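DUF917 domain-containing protein (Chromobacterium violaceum, PDB 2O3I) is of unknown function but belongs to the S-Me-THD-like family of two-domain proteins and packs here as a two-fold symmetric pair. Local coordinates at the interface of chains A and B. Residues are numbered along the deposited sequence; one frame, centred on the assembly and turned at random. Chains: chain A/B, Hypothetical protein.

Contact 1: the interface of chains A and B. Residues chain A 171-173; chain B 162-164, 199.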
# COMPACT_ATOMS: atom_id res chain seq x y z
N ARG A 171 0.91 -3.82 -12.18
CA ARG A 171 1.03 -3.81 -13.63
C ARG A 171 1.44 -2.39 -14.03
O ARG A 171 0.67 -1.44 -13.87
CB ARG A 171 -0.30 -4.20 -14.30
N MSE A 172 2.66 -2.25 -14.53
CA MSE A 172 3.18 -0.96 -14.95
C MSE A 172 2.56 -0.56 -16.28
O MSE A 172 2.16 -1.41 -17.07
CB MSE A 172 4.70 -1.03 -15.12
CG MSE A 172 5.47 -1.30 -13.85
SE MSE A 172 5.29 0.14 -12.59
CE MSE A 172 6.51 1.41 -13.39
N PRO A 173 2.45 0.75 -16.53
CA PRO A 173 1.87 1.17 -17.81
C PRO A 173 3.00 1.09 -18.85
O PRO A 173 4.18 1.03 -18.48
CB PRO A 173 1.43 2.60 -17.53
CG PRO A 173 2.51 3.09 -16.61
CD PRO A 173 2.70 1.91 -15.66
N SER B 162 -2.92 6.37 -16.92
CA SER B 162 -2.13 5.95 -18.08
C SER B 162 -1.87 4.46 -18.31
O SER B 162 -1.24 4.10 -19.30
CB SER B 162 -0.79 6.70 -18.06
OG SER B 162 -0.19 6.63 -16.78
N GLY B 163 -2.35 3.60 -17.42
CA GLY B 163 -2.13 2.17 -17.60
C GLY B 163 -1.69 1.45 -16.33
O GLY B 163 -1.61 0.22 -16.30
N LEU B 164 -1.40 2.22 -15.29
CA LEU B 164 -0.98 1.67 -14.01
C LEU B 164 -2.16 0.96 -13.33
O LEU B 164 -3.25 1.53 -13.23
CB LEU B 164 -0.46 2.81 -13.12
CG LEU B 164 0.41 2.55 -11.89
CD1 LEU B 164 -0.39 1.83 -10.84
CD2 LEU B 164 1.64 1.74 -12.28
N GLN B 199 3.73 7.08 -8.93
CA GLN B 199 3.11 6.51 -10.13
C GLN B 199 1.62 6.83 -10.21
O GLN B 199 1.04 6.84 -11.30
CB GLN B 199 3.30 5.00 -10.18
CG GLN B 199 4.75 4.54 -10.20
CD GLN B 199 5.52 5.05 -11.41
OE1 GLN B 199 5.03 5.01 -12.53
NE2 GLN B 199 6.74 5.51 -11.18

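Contact 2: the interface of chains A and B. Residues chain A 172, 181, 186, 189; chain B 197-199.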
# COMPACT_ATOMS: atom_id res chain seq x y z
N MSE A 172 2.66 -2.25 -14.53
CA MSE A 172 3.18 -0.96 -14.95
C MSE A 172 2.56 -0.56 -16.28
O MSE A 172 2.16 -1.41 -17.07
CB MSE A 172 4.70 -1.03 -15.12
CG MSE A 172 5.47 -1.30 -13.85
SE MSE A 172 5.29 0.14 -12.59
CE MSE A 172 6.51 1.41 -13.39
N GLU A 181 9.78 4.26 -13.69
CA GLU A 181 10.64 3.66 -12.68
C GLU A 181 10.69 2.15 -12.91
O GLU A 181 9.92 1.62 -13.72
CB GLU A 181 10.07 3.95 -11.29
CG GLU A 181 10.98 3.62 -10.13
CD GLU A 181 11.81 4.81 -9.68
OE1 GLU A 181 11.23 5.81 -9.20
OE2 GLU A 181 13.05 4.75 -9.82
N VAL A 186 8.96 0.12 -7.69
CA VAL A 186 7.57 0.49 -7.43
C VAL A 186 6.94 -0.48 -6.43
O VAL A 186 6.29 -0.06 -5.47
CB VAL A 186 6.73 0.48 -8.74
CG1 VAL A 186 5.32 0.97 -8.45
CG2 VAL A 186 7.39 1.36 -9.79
N GLN A 189 8.22 0.14 -3.08
CA GLN A 189 7.69 1.40 -2.58
C GLN A 189 6.29 1.24 -2.01
O GLN A 189 5.88 1.99 -1.14
CB GLN A 189 7.65 2.44 -3.70
CG GLN A 189 9.01 2.99 -4.07
CD GLN A 189 8.95 3.90 -5.27
OE1 GLN A 189 9.97 4.44 -5.71
NE2 GLN A 189 7.76 4.08 -5.82
N ASN B 197 1.73 7.27 -3.93
CA ASN B 197 2.91 6.83 -4.65
C ASN B 197 3.04 7.70 -5.90
O ASN B 197 2.04 8.05 -6.52
CB ASN B 197 2.76 5.36 -5.07
CG ASN B 197 3.99 4.83 -5.79
OD1 ASN B 197 4.89 4.26 -5.16
ND2 ASN B 197 4.04 5.01 -7.11
N PRO B 198 4.28 8.05 -6.30
CA PRO B 198 4.49 8.89 -7.49
C PRO B 198 3.83 8.40 -8.77
O PRO B 198 3.41 9.20 -9.60
CB PRO B 198 6.01 8.94 -7.61
CG PRO B 198 6.44 8.88 -6.17
CD PRO B 198 5.56 7.78 -5.63
N GLN B 199 3.73 7.08 -8.93
CA GLN B 199 3.11 6.51 -10.13
C GLN B 199 1.62 6.83 -10.21
O GLN B 199 1.04 6.84 -11.30
CB GLN B 199 3.30 5.00 -10.18
CG GLN B 199 4.75 4.54 -10.20
CD GLN B 199 5.52 5.05 -11.41
OE1 GLN B 199 5.03 5.01 -12.53
NE2 GLN B 199 6.74 5.51 -11.18

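Contact 1: the interface of chains A and B
A:Pro173 presses its ring against the loop B:Ser162 to B:Leu164 and hides more surface than any other residue of the patch. Its CD touches the methyl CD2 of B:Leu164 at 3.5 Å, the two side chains meeting at a slant, while CB on the same ring lies 3.6 Å from B:Gly163 CA. Proline suits the loop just past strand 165-171: its rigid ring offers an apolar surface and fixes the backbone there. B:Gly163, with no side chain, lets that ring come down on the bare backbone, and it takes up a positive phi of 135°, a backbone shape typical of glycine.

The CD2 branch of B:Leu164 reaches chain A between A:Pro173 and A:Met172, the first torsion (chi1 -163°) holding CG opposite the backbone nitrogen. Selenomethionine A:Met172 runs alongside it, pointing the same way, with SE 4.0 Å from CD2. Bends at chi2 and chi3 fold the chain so that the terminal CE turns towards B:Gln199, whose side chain crosses it at about a right angle; OE1 of that amide stands 4.0 Å from CE.

Backbone carbonyls also line the contact. A:Arg171 O lies 3.5 Å from B:Leu164 CA, and B:Ser162 O lies 3.5 Å from A:Pro173 CB, both as van der Waals contacts.

In the fold, chain A contributes the end of strand 165-171 and the loop that follows, whereas chain B offers the loop just before its own copy of that strand and the loop at B:Gln199, after helix 183-194.

Contact 2: the interface of chains A and B
A:Gln189 and B:Asn197 are brought together by their torsions. In A:Gln189 the chain is extended beyond CG, carrying the amide outwards and back along the helix, towards its N-terminal end, and the flat last torsion puts NE2 on the same side as CB. In B:Asn197 the first torsion sends CG towards chain A, and chi2 near 92° turns OD1 to the glutamine. The side chains cross at about a right angle, and their amide planes are turned 46° apart.

The side-chain NE2 of A:Gln189 donates a hydrogen bond to OD1 of B:Asn197 at 3.0 Å. The bond is bent, with 133° at the hydrogen, and the donor sits somewhat off the carbonyl plane. The same oxygen lies 3.6 Å from A:Gln189 CB, so the carbonyl rests against the root of the glutamine side chain as well as its end. Two amides suit such a spot: each can donate or accept, and neither brings a net charge into the interface.

B:Gln199 uses both its aliphatic part and its amide. Its CG packs 4.0 Å from CG1 of A:Val186, whose branched side chain it crosses at about a right angle; the valine's other methyl, CG2, is 4.2 Å from the same carbon. Valine on a helix face offers two methyls to a methylene. Farther out, NE2 lies 3.7 Å from A:Glu181 CB, so the aliphatic root of the glutamate borders the amide.

The site places one face of helix 183-194 of chain A, with A:Glu181 in the loop leading into it, against the loop of chain B that follows that chain's copy of the helix.

Contact 1 and contact 2 are neighbouring parts of one interface, with the centres of their C-alpha atoms about 9 Å apart. A:Met172 and B:Gln199 belong to both, so the loop after strand 165-171 and the loop after helix 183-194 are joined across the boundary. These two shared residues tie the patches into one continuous surface. Two-fold symmetry repeats each contact with the chains exchanged, which doubles the surface they provide. Such reciprocal packing would be compatible with a dimer, although the structure alone does not show that this pairing forms in solution.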